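Local atomic coordinates of flavodoxin (Aquifex aeolicus, PDB entry 2ARK), a protein that probably serves as a low-potential, FMN-binding electron carrier that hands electrons to a range of redox enzymes. Residues K6-D12 / E36-V42; V50-L56 / I86-I90; M71-F75 / M114-F118; V129-L135 / E149-A153. One frame throughout, in Å; residues are numbered along the deposited sequence.

Interaction 1 of 4, residues K6-D12 / E36-V42; sequences KVLVIYD and EVRLKHV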
# COMPACT_ATOMS: atom_id res chain seq x y z
N LYS A 6 -0.74 14.41 -25.67
CA LYS A 6 -0.38 15.48 -24.74
C LYS A 6 0.06 14.86 -23.41
O LYS A 6 -0.76 14.22 -22.72
CB LYS A 6 -1.59 16.41 -24.53
CG LYS A 6 -1.86 17.38 -25.65
CD LYS A 6 -3.34 17.38 -25.99
CE LYS A 6 -4.12 18.51 -25.34
NZ LYS A 6 -5.58 18.23 -25.42
N VAL A 7 1.35 15.02 -23.10
CA VAL A 7 1.96 14.46 -21.88
C VAL A 7 2.47 15.55 -20.91
O VAL A 7 3.20 16.47 -21.30
CB VAL A 7 3.07 13.42 -22.25
CG1 VAL A 7 3.92 13.03 -21.05
CG2 VAL A 7 2.45 12.18 -22.85
N LEU A 8 2.07 15.45 -19.65
CA LEU A 8 2.54 16.35 -18.59
C LEU A 8 3.50 15.60 -17.71
O LEU A 8 3.17 14.55 -17.13
CB LEU A 8 1.37 16.83 -17.72
CG LEU A 8 1.35 18.18 -16.99
CD1 LEU A 8 0.62 18.03 -15.66
CD2 LEU A 8 2.72 18.94 -16.78
N VAL A 9 4.72 16.11 -17.61
CA VAL A 9 5.65 15.61 -16.61
C VAL A 9 5.71 16.68 -15.54
O VAL A 9 6.17 17.77 -15.78
CB VAL A 9 7.05 15.28 -17.19
CG1 VAL A 9 7.96 14.65 -16.11
CG2 VAL A 9 6.90 14.35 -18.37
N ILE A 10 5.21 16.35 -14.35
CA ILE A 10 5.18 17.33 -13.26
C ILE A 10 5.97 16.73 -12.10
O ILE A 10 5.81 15.55 -11.82
CB ILE A 10 3.69 17.69 -12.91
CG1 ILE A 10 3.61 18.80 -11.91
CG2 ILE A 10 2.85 16.46 -12.44
CD1 ILE A 10 2.20 18.82 -11.21
N TYR A 11 6.86 17.49 -11.46
CA TYR A 11 7.74 16.90 -10.40
C TYR A 11 7.96 17.89 -9.25
O TYR A 11 7.92 19.11 -9.44
CB TYR A 11 9.10 16.45 -10.98
CG TYR A 11 9.89 17.62 -11.48
CD1 TYR A 11 10.84 18.24 -10.68
CD2 TYR A 11 9.62 18.18 -12.73
CE1 TYR A 11 11.51 19.39 -11.12
CE2 TYR A 11 10.29 19.29 -13.18
CZ TYR A 11 11.24 19.89 -12.37
OH TYR A 11 11.88 21.01 -12.82
N ASP A 12 8.17 17.34 -8.05
CA ASP A 12 8.78 18.05 -6.95
C ASP A 12 10.20 17.51 -6.81
O ASP A 12 10.54 16.46 -7.36
CB ASP A 12 7.98 17.84 -5.67
CG ASP A 12 8.34 18.84 -4.57
OD1 ASP A 12 9.18 19.72 -4.81
OD2 ASP A 12 7.83 18.74 -3.45
N GLU A 36 3.46 15.46 -27.71
CA GLU A 36 3.80 16.75 -27.18
C GLU A 36 3.96 16.69 -25.64
O GLU A 36 3.13 16.09 -24.95
CB GLU A 36 2.70 17.71 -27.56
CG GLU A 36 3.08 19.10 -27.33
CD GLU A 36 2.00 20.03 -27.75
OE1 GLU A 36 0.84 19.57 -27.92
OE2 GLU A 36 2.31 21.22 -27.90
N VAL A 37 5.01 17.32 -25.11
CA VAL A 37 5.34 17.21 -23.68
C VAL A 37 5.44 18.58 -22.97
O VAL A 37 6.01 19.52 -23.50
CB VAL A 37 6.64 16.35 -23.48
CG1 VAL A 37 7.06 16.24 -22.00
CG2 VAL A 37 6.43 14.96 -24.08
N ARG A 38 4.85 18.69 -21.78
CA ARG A 38 5.06 19.86 -20.93
C ARG A 38 5.83 19.33 -19.74
O ARG A 38 5.44 18.31 -19.18
CB ARG A 38 3.73 20.49 -20.51
CG ARG A 38 3.45 21.77 -21.19
CD ARG A 38 2.10 21.88 -21.91
NE ARG A 38 1.11 22.63 -21.15
CZ ARG A 38 0.13 23.36 -21.67
NH1 ARG A 38 -0.02 23.50 -22.97
NH2 ARG A 38 -0.70 24.00 -20.85
N LEU A 39 6.95 19.98 -19.38
CA LEU A 39 7.73 19.64 -18.16
C LEU A 39 7.63 20.78 -17.13
O LEU A 39 8.05 21.92 -17.40
CB LEU A 39 9.18 19.37 -18.53
CG LEU A 39 10.25 19.10 -17.47
CD1 LEU A 39 9.93 17.87 -16.57
CD2 LEU A 39 11.62 18.96 -18.14
N LYS A 40 7.03 20.51 -15.97
CA LYS A 40 6.89 21.57 -14.93
C LYS A 40 7.31 21.13 -13.54
O LYS A 40 7.04 20.02 -13.16
CB LYS A 40 5.45 22.09 -14.85
CG LYS A 40 4.77 22.40 -16.19
CD LYS A 40 4.78 23.85 -16.57
CE LYS A 40 4.16 24.01 -18.00
NZ LYS A 40 3.65 25.41 -18.41
N HIS A 41 7.99 21.99 -12.80
CA HIS A 41 8.10 21.84 -11.35
C HIS A 41 6.68 22.12 -10.74
O HIS A 41 5.90 22.92 -11.28
CB HIS A 41 9.19 22.79 -10.80
CG HIS A 41 9.35 22.74 -9.31
ND1 HIS A 41 10.04 21.74 -8.66
CD2 HIS A 41 8.91 23.57 -8.34
CE1 HIS A 41 10.01 21.95 -7.36
NE2 HIS A 41 9.32 23.05 -7.13
N VAL A 42 6.35 21.45 -9.63
CA VAL A 42 5.07 21.67 -8.95
C VAL A 42 4.70 23.16 -8.68
O VAL A 42 3.52 23.53 -8.82
CB VAL A 42 4.93 20.81 -7.66
CG1 VAL A 42 5.93 21.21 -6.61
CG2 VAL A 42 3.56 20.93 -7.09
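Y11 and H41 meet at the C-terminal end of two parallel neighbouring strands, 6-11 and 36-41, and the tyrosine is the side chain to follow outward from CB. At Y11 the first side-chain torsion (chi1 65°) sets CG between the backbone N and the carbonyl carbon, which leans the ring, on the V9 and L39 face, over K40 and H41 of the neighbouring strand. CD2 and CE2 then run past the carbonyl oxygen of K40, with Y11 CD2 3.2 Å from K40 O, and CE2 also reaches L39 CD1 at 3.7 Å. On the other flank Y11 CE1 lies 3.7 Å from H41 ND1. CZ and OH finish over the backbone and CB of H41, whose CA sits over the ring face as a CH-pi donor, 4.0 Å from the ring centroid. The imidazole turns its edge to that face in an offset edge-to-face pair, planes at 72°. Further back V9 CG1 packs on L39 CD1 at 3.8 Å and V9 CG2 on V37 CG1: beta-branched and leucine side chains suit a face covered by helix 17-30. On the face of L8 and I10, aliphatic tips turn to helices 47-52 and 69-78, while R38 swings outward to a salt bridge with D49. The two strands and helix 17-30 form the first beta-alpha-beta unit of the flavodoxin fold. Six backbone bonds join the strands, from V7 N to E36 O (2.8 Å) through V42 N to Y11 O (2.8 Å), implying that peptide groups fix the register while apolar and aromatic contacts join the strands beneath helix 17-30.

Interaction 2 of 4, residues V50-L56 / I86-I90; sequences VLWADGL and IDGKI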
# COMPACT_ATOMS: atom_id res chain seq x y z
N VAL A 50 -3.00 20.28 -16.39
CA VAL A 50 -3.54 18.95 -16.10
C VAL A 50 -4.71 18.70 -17.02
O VAL A 50 -4.83 17.63 -17.63
CB VAL A 50 -3.89 18.79 -14.57
CG1 VAL A 50 -4.71 17.53 -14.31
CG2 VAL A 50 -2.60 18.77 -13.73
N LEU A 51 -5.56 19.72 -17.16
CA LEU A 51 -6.65 19.71 -18.13
C LEU A 51 -6.17 19.49 -19.58
O LEU A 51 -6.84 18.85 -20.38
CB LEU A 51 -7.41 21.03 -18.05
CG LEU A 51 -8.29 21.19 -16.82
CD1 LEU A 51 -8.66 22.66 -16.63
CD2 LEU A 51 -9.53 20.30 -16.97
N TRP A 52 -5.01 20.05 -19.90
CA TRP A 52 -4.40 19.87 -21.20
C TRP A 52 -3.92 18.43 -21.40
O TRP A 52 -4.07 17.89 -22.48
CB TRP A 52 -3.27 20.89 -21.33
CG TRP A 52 -2.41 20.75 -22.52
CD1 TRP A 52 -2.62 21.32 -23.75
CD2 TRP A 52 -1.18 20.00 -22.61
NE1 TRP A 52 -1.59 20.97 -24.60
CE2 TRP A 52 -0.70 20.17 -23.93
CE3 TRP A 52 -0.43 19.23 -21.71
CZ2 TRP A 52 0.50 19.57 -24.38
CZ3 TRP A 52 0.76 18.64 -22.14
CH2 TRP A 52 1.21 18.81 -23.47
N ALA A 53 -3.38 17.80 -20.35
CA ALA A 53 -2.71 16.49 -20.45
C ALA A 53 -3.63 15.30 -20.76
O ALA A 53 -4.71 15.17 -20.18
CB ALA A 53 -1.92 16.20 -19.19
N ASP A 54 -3.18 14.43 -21.66
CA ASP A 54 -3.83 13.12 -21.83
C ASP A 54 -3.26 12.15 -20.82
O ASP A 54 -3.98 11.33 -20.27
CB ASP A 54 -3.63 12.58 -23.25
CG ASP A 54 -4.33 13.44 -24.29
OD1 ASP A 54 -5.50 13.77 -24.04
OD2 ASP A 54 -3.72 13.78 -25.33
N GLY A 55 -1.94 12.25 -20.62
CA GLY A 55 -1.17 11.41 -19.73
C GLY A 55 -0.28 12.26 -18.85
O GLY A 55 0.17 13.33 -19.28
N LEU A 56 -0.08 11.79 -17.62
CA LEU A 56 0.74 12.46 -16.60
C LEU A 56 1.79 11.52 -16.01
O LEU A 56 1.48 10.38 -15.68
CB LEU A 56 -0.11 12.93 -15.41
CG LEU A 56 -1.15 14.02 -15.63
CD1 LEU A 56 -2.45 13.38 -16.21
CD2 LEU A 56 -1.40 14.70 -14.31
N ILE A 86 -12.41 14.98 -14.19
CA ILE A 86 -11.26 14.70 -15.05
C ILE A 86 -10.89 13.22 -15.09
O ILE A 86 -9.74 12.91 -15.34
CB ILE A 86 -9.99 15.58 -14.72
CG1 ILE A 86 -9.58 15.43 -13.26
CG2 ILE A 86 -10.25 17.04 -15.07
CD1 ILE A 86 -8.28 16.08 -12.93
N ASP A 87 -11.86 12.34 -14.85
CA ASP A 87 -11.65 10.89 -14.86
C ASP A 87 -11.12 10.40 -16.19
O ASP A 87 -11.46 10.94 -17.23
CB ASP A 87 -12.95 10.16 -14.58
CG ASP A 87 -13.53 10.46 -13.20
OD1 ASP A 87 -13.79 11.65 -12.89
OD2 ASP A 87 -13.76 9.50 -12.44
N GLY A 88 -10.29 9.35 -16.15
CA GLY A 88 -9.84 8.70 -17.37
C GLY A 88 -8.60 9.30 -18.03
O GLY A 88 -8.26 8.94 -19.15
N LYS A 89 -7.93 10.22 -17.33
CA LYS A 89 -6.57 10.58 -17.72
C LYS A 89 -5.71 9.40 -17.38
O LYS A 89 -6.10 8.59 -16.53
CB LYS A 89 -6.08 11.86 -17.02
CG LYS A 89 -6.58 13.10 -17.69
CD LYS A 89 -6.23 14.36 -16.94
CE LYS A 89 -7.24 15.44 -17.29
NZ LYS A 89 -7.25 15.72 -18.75
N ILE A 90 -4.59 9.27 -18.08
CA ILE A 90 -3.64 8.18 -17.89
C ILE A 90 -2.44 8.74 -17.16
O ILE A 90 -1.94 9.81 -17.53
CB ILE A 90 -3.24 7.56 -19.26
CG1 ILE A 90 -4.48 6.95 -19.93
CG2 ILE A 90 -2.15 6.51 -19.09
CD1 ILE A 90 -4.31 6.60 -21.38
O HOH W 1 -6.27 10.07 -21.32
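K89 reaches V50 and A53 with a chain extended through chi2 and chi3 and bent only at chi4 (-59°), a last turn that brings NZ to the carbonyls at the end of helix 47-52. There K89 NZ donates to A53 O at 3.0 Å, nearly in line with the carbonyl, and more weakly to V50 O at 3.3 Å. Lysine suits the place because its methylenes can cross a buried apolar stretch, K89 CD lying 4.0 Å from L56 CD1, before the ammonium meets oxygens at the helix C-terminus, where the partial negative charge would probably favour a cation. Cut back to an alanine here, the chain is likely to leave A53 O without this donor and to open a gap beside L56. Separately, I86 CG2 touches L51 CD2 at 3.8 Å, and I86 CD1 touches V50 CG1, each pair crossing at about a right angle. Beyond K89 the chain enters strand 90-97 alongside strand 55-61: I90 N gives D54 O a straight bond of 3.1 Å (176° at the hydrogen) in the carbonyl plane, and a water links D54 O with G88 O. G88 takes a positive phi, which glycine tolerates easily. D87, next to it, hydrogen-bonds to T126 of the second subunit. The chemistry implies that one buried cation ties the loop before strand 90-97 to the end of a helix, while backbone bonding starts the parallel pairing of strands 55-61 and 90-97.

Interaction 3 of 4, residues M71-F75 / M114-F118; sequences MKRFF and MLMNF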
# COMPACT_ATOMS: atom_id res chain seq x y z
N MSE A 71 3.76 18.22 -3.46
CA MSE A 71 2.99 17.53 -4.47
C MSE A 71 1.58 17.17 -3.99
O MSE A 71 0.62 17.34 -4.71
CB MSE A 71 3.72 16.31 -5.00
CG MSE A 71 3.00 15.66 -6.16
SE MSE A 71 2.98 16.81 -7.82
CE MSE A 71 4.88 16.72 -8.34
N LYS A 72 1.49 16.71 -2.75
CA LYS A 72 0.22 16.45 -2.11
C LYS A 72 -0.65 17.71 -2.07
O LYS A 72 -1.86 17.65 -2.35
CB LYS A 72 0.47 15.89 -0.68
CG LYS A 72 -0.77 15.39 0.02
CD LYS A 72 -1.29 14.04 -0.55
CE LYS A 72 -2.82 13.91 -0.43
NZ LYS A 72 -3.25 14.17 0.97
N ARG A 73 -0.06 18.87 -1.77
CA ARG A 73 -0.84 20.12 -1.67
C ARG A 73 -1.38 20.55 -3.04
O ARG A 73 -2.49 21.06 -3.15
CB ARG A 73 0.00 21.22 -1.04
CG ARG A 73 -0.67 22.60 -0.91
CD ARG A 73 0.37 23.58 -1.33
NE ARG A 73 0.76 24.43 -0.26
CZ ARG A 73 1.87 25.15 -0.18
NH1 ARG A 73 2.02 25.89 0.90
NH2 ARG A 73 2.83 25.14 -1.13
N PHE A 74 -0.58 20.34 -4.08
CA PHE A 74 -1.00 20.63 -5.41
C PHE A 74 -2.25 19.83 -5.81
O PHE A 74 -3.22 20.37 -6.39
CB PHE A 74 0.15 20.37 -6.39
CG PHE A 74 -0.20 20.65 -7.81
CD1 PHE A 74 -0.07 21.95 -8.33
CD2 PHE A 74 -0.69 19.64 -8.63
CE1 PHE A 74 -0.43 22.23 -9.66
CE2 PHE A 74 -1.04 19.91 -9.95
CZ PHE A 74 -0.91 21.21 -10.46
N PHE A 75 -2.22 18.54 -5.52
CA PHE A 75 -3.36 17.69 -5.77
C PHE A 75 -4.55 18.03 -4.90
O PHE A 75 -5.66 18.09 -5.39
CB PHE A 75 -2.97 16.20 -5.70
CG PHE A 75 -2.35 15.73 -6.97
CD1 PHE A 75 -1.03 16.06 -7.28
CD2 PHE A 75 -3.08 15.01 -7.90
CE1 PHE A 75 -0.46 15.66 -8.48
CE2 PHE A 75 -2.52 14.61 -9.11
CZ PHE A 75 -1.21 14.93 -9.41
N MSE A 114 -2.99 8.48 -5.05
CA MSE A 114 -3.46 9.82 -5.19
C MSE A 114 -4.06 10.02 -6.59
O MSE A 114 -5.15 10.57 -6.74
CB MSE A 114 -2.27 10.73 -4.95
CG MSE A 114 -2.58 12.14 -4.69
SE MSE A 114 -0.92 13.20 -4.47
CE MSE A 114 0.12 12.80 -6.23
N LEU A 115 -3.36 9.54 -7.60
CA LEU A 115 -3.81 9.61 -8.97
C LEU A 115 -5.08 8.81 -9.18
O LEU A 115 -5.99 9.27 -9.89
CB LEU A 115 -2.72 9.14 -9.94
CG LEU A 115 -1.46 10.01 -9.96
CD1 LEU A 115 -0.28 9.23 -10.53
CD2 LEU A 115 -1.64 11.32 -10.70
N MSE A 116 -5.17 7.62 -8.57
CA MSE A 116 -6.36 6.81 -8.71
C MSE A 116 -7.56 7.48 -8.14
O MSE A 116 -8.69 7.30 -8.62
CB MSE A 116 -6.19 5.44 -8.10
CG MSE A 116 -5.43 4.54 -9.01
SE MSE A 116 -5.35 2.69 -8.36
CE MSE A 116 -4.10 2.99 -6.73
N ASN A 117 -7.33 8.27 -7.11
CA ASN A 117 -8.42 8.92 -6.42
C ASN A 117 -9.14 9.88 -7.35
O ASN A 117 -10.34 10.09 -7.21
CB ASN A 117 -7.89 9.64 -5.19
CG ASN A 117 -8.95 9.91 -4.18
OD1 ASN A 117 -9.65 10.92 -4.26
ND2 ASN A 117 -9.07 9.02 -3.19
N PHE A 118 -8.42 10.42 -8.33
CA PHE A 118 -9.01 11.32 -9.32
C PHE A 118 -9.65 10.57 -10.49
O PHE A 118 -10.03 11.20 -11.48
CB PHE A 118 -7.97 12.30 -9.85
CG PHE A 118 -7.75 13.51 -8.97
CD1 PHE A 118 -6.85 13.46 -7.91
CD2 PHE A 118 -8.44 14.69 -9.22
CE1 PHE A 118 -6.62 14.58 -7.10
CE2 PHE A 118 -8.24 15.82 -8.42
CZ PHE A 118 -7.31 15.76 -7.36
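This is a buried apolar and aromatic contact between helix 69-78 and the C-terminal end of helix 104-117, with F118 just beyond it, centred on the ring of F75 and the selenomethionine M114. M114 has CG anti to its backbone N (chi1 -165°) and a bend at chi3, and this lays CE over one face of the F75 ring, 3.7 Å from the centroid and 16° off its normal. The selenium comes obliquely beside the ring in a Met-aromatic contact, and M114 SE also lies 4.0 Å from K72 CD. The flexible side chain of methionine, here modelled as selenomethionine, suits the place because it can follow the flat face of phenylalanine. F118 meets the ring differently: F75 turns its edge to the face of F118 in an offset edge-to-face pair, planes at 73°, with F75 CD2 3.7 Å from F118 CE1. The rim of F118 in turn approaches a carbonyl, F118 CZ lying 3.5 Å from F75 O. L115 CD2 fills in at F75 CE2, at 3.8 Å. Beneath the pair lies strand 55-61, whose V58 is touched by M71, F75 and L115; M71 also reaches I10 of strand 5-11, L115 reaches V122 of strand 121-128, and M64 of the third subunit packs on M114 and F118.

Interaction 4 of 4, residues V129-L135 / E149-A153; sequences VGKKFTL and EEKEA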
# COMPACT_ATOMS: atom_id res chain seq x y z
N VAL A 129 15.11 -3.03 -18.24
CA VAL A 129 15.82 -2.00 -18.89
C VAL A 129 17.28 -2.30 -18.55
O VAL A 129 18.22 -1.79 -19.16
CB VAL A 129 15.20 -0.71 -18.33
CG1 VAL A 129 16.13 0.09 -17.46
CG2 VAL A 129 14.40 0.04 -19.40
N GLY A 130 17.45 -3.20 -17.59
CA GLY A 130 18.74 -3.77 -17.23
C GLY A 130 18.47 -5.18 -16.72
O GLY A 130 17.34 -5.52 -16.37
N LYS A 131 19.51 -5.99 -16.66
CA LYS A 131 19.39 -7.41 -16.33
C LYS A 131 18.62 -7.60 -15.02
O LYS A 131 17.81 -8.53 -14.90
CB LYS A 131 20.78 -8.02 -16.24
CG LYS A 131 20.88 -9.49 -16.48
CD LYS A 131 22.37 -9.82 -16.68
CE LYS A 131 22.59 -10.98 -17.65
NZ LYS A 131 23.95 -10.89 -18.19
N LYS A 132 18.88 -6.72 -14.05
CA LYS A 132 18.20 -6.71 -12.75
C LYS A 132 17.59 -5.33 -12.47
O LYS A 132 17.58 -4.85 -11.33
CB LYS A 132 19.20 -7.07 -11.63
CG LYS A 132 19.60 -8.50 -11.63
CD LYS A 132 20.24 -8.94 -10.32
CE LYS A 132 20.06 -10.48 -10.17
NZ LYS A 132 18.59 -10.92 -10.31
N PHE A 133 17.11 -4.67 -13.51
CA PHE A 133 16.63 -3.32 -13.34
C PHE A 133 15.31 -3.08 -14.08
O PHE A 133 15.25 -3.12 -15.31
CB PHE A 133 17.71 -2.28 -13.72
CG PHE A 133 17.56 -0.99 -12.97
CD1 PHE A 133 16.76 0.03 -13.47
CD2 PHE A 133 18.16 -0.83 -11.74
CE1 PHE A 133 16.56 1.22 -12.75
CE2 PHE A 133 18.01 0.36 -11.01
CZ PHE A 133 17.19 1.38 -11.51
N THR A 134 14.26 -2.79 -13.29
CA THR A 134 12.92 -2.58 -13.83
C THR A 134 12.17 -1.40 -13.20
O THR A 134 12.76 -0.55 -12.52
CB THR A 134 12.11 -3.90 -13.85
OG1 THR A 134 10.97 -3.74 -14.68
CG2 THR A 134 11.70 -4.37 -12.45
N LEU A 135 10.86 -1.31 -13.46
CA LEU A 135 10.11 -0.12 -13.08
C LEU A 135 8.61 -0.45 -12.98
O LEU A 135 7.74 0.30 -13.47
CB LEU A 135 10.40 1.03 -14.07
CG LEU A 135 10.23 0.91 -15.60
CD1 LEU A 135 9.73 2.26 -16.16
CD2 LEU A 135 11.52 0.43 -16.30
N GLU A 149 21.25 2.01 -17.02
CA GLU A 149 19.94 1.44 -16.77
C GLU A 149 19.01 2.38 -15.95
O GLU A 149 17.80 2.42 -16.19
CB GLU A 149 20.04 0.03 -16.17
CG GLU A 149 20.86 -0.10 -14.88
CD GLU A 149 21.12 -1.57 -14.49
OE1 GLU A 149 21.29 -1.86 -13.28
OE2 GLU A 149 21.16 -2.44 -15.40
N GLU A 150 19.60 3.15 -15.02
CA GLU A 150 18.84 4.15 -14.27
C GLU A 150 18.30 5.23 -15.18
O GLU A 150 17.15 5.63 -15.04
CB GLU A 150 19.68 4.77 -13.16
CG GLU A 150 19.97 3.79 -12.07
CD GLU A 150 20.93 4.31 -11.02
OE1 GLU A 150 21.76 5.20 -11.32
OE2 GLU A 150 20.82 3.82 -9.88
N LYS A 151 19.14 5.70 -16.12
CA LYS A 151 18.73 6.73 -17.07
C LYS A 151 17.64 6.17 -17.99
O LYS A 151 16.65 6.85 -18.29
CB LYS A 151 19.93 7.31 -17.83
CG LYS A 151 20.98 7.94 -16.88
CD LYS A 151 21.86 9.07 -17.48
CE LYS A 151 23.29 8.62 -17.87
NZ LYS A 151 24.26 9.77 -18.25
N GLU A 152 17.81 4.90 -18.37
CA GLU A 152 16.90 4.22 -19.30
C GLU A 152 15.55 3.90 -18.69
O GLU A 152 14.54 4.00 -19.37
CB GLU A 152 17.57 2.98 -19.94
CG GLU A 152 16.84 2.38 -21.16
CD GLU A 152 16.44 3.40 -22.24
OE1 GLU A 152 15.35 3.23 -22.82
OE2 GLU A 152 17.19 4.38 -22.51
N ALA A 153 15.53 3.53 -17.40
CA ALA A 153 14.26 3.34 -16.66
C ALA A 153 13.37 4.58 -16.78
O ALA A 153 12.17 4.47 -17.00
CB ALA A 153 14.54 3.02 -15.20
O HOH W 2 20.84 -4.71 -13.81
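A153 is the tightly packed point of the contact, its methyl small enough to let V129, F133 and L135 all approach helix 148-168. F133 CE1 reaches A153 CB at 3.7 Å, the methyl lying at the ring edge near its plane; V129 CG1 comes to 4.0 Å of A153 CB, and L135 CD2 to 4.1 Å. The far end of the ring rests on a longer chain, F133 CZ being 3.7 Å from E150 CG. E149 belongs to this packed part too: its CG stands between the backbone N and the carbonyl carbon (chi1 56°), which carries the extended chain obliquely across F133, E149 CD lying 3.6 Å from F133 CB with the carboxylate tilted 27° from the ring plane. A valine in place of F133 would probably leave A153 CB and E150 CG without their ring partner and open a gap between strand and helix. V129 and G130 both stand opposite F133 in a classic beta bulge, in which F133 O accepts from V129 N and G130 N, and this irregularity at the chain's corner leads toward the short, weakly bonded strand 133-135, which runs beside the helix with their axes at 19°. Glycine fits at G130, since a side chain there would run into the E149 carboxylate. The looser side begins at a water that donates to E149 OE2 at 2.8 Å and accepts from K132 N. There K131 leads away from the contact, whereas K132 reaches the fourth subunit, with a weak bond from NZ to G98 O; W100 of that subunit packs on F133.

Interactions 1, 2 and 3 form one connected cluster, with centres 12 to 15 Å apart, whereas interaction 4 lies on the opposite side of the chain's centre from each, 22 to 27 Å away between centres. Strands 5-11 and 55-61 are neighbours in the parallel sheet, so interactions 1 and 2 share it, and K6 and L8 touch D54 and G55. Helix 69-78 joins interaction 3 to interaction 1 through M71 and F74. Along the chain interaction 1 closes first; the segments of 2 and 3 then alternate, and interaction 4 follows. Interactions 1 and 2 thus follow the parallel sheet, in which 5-11 lies between 35-41 and 55-61, interaction 3 packs helices on it, and interactions 2 to 4 also meet neighbouring subunits.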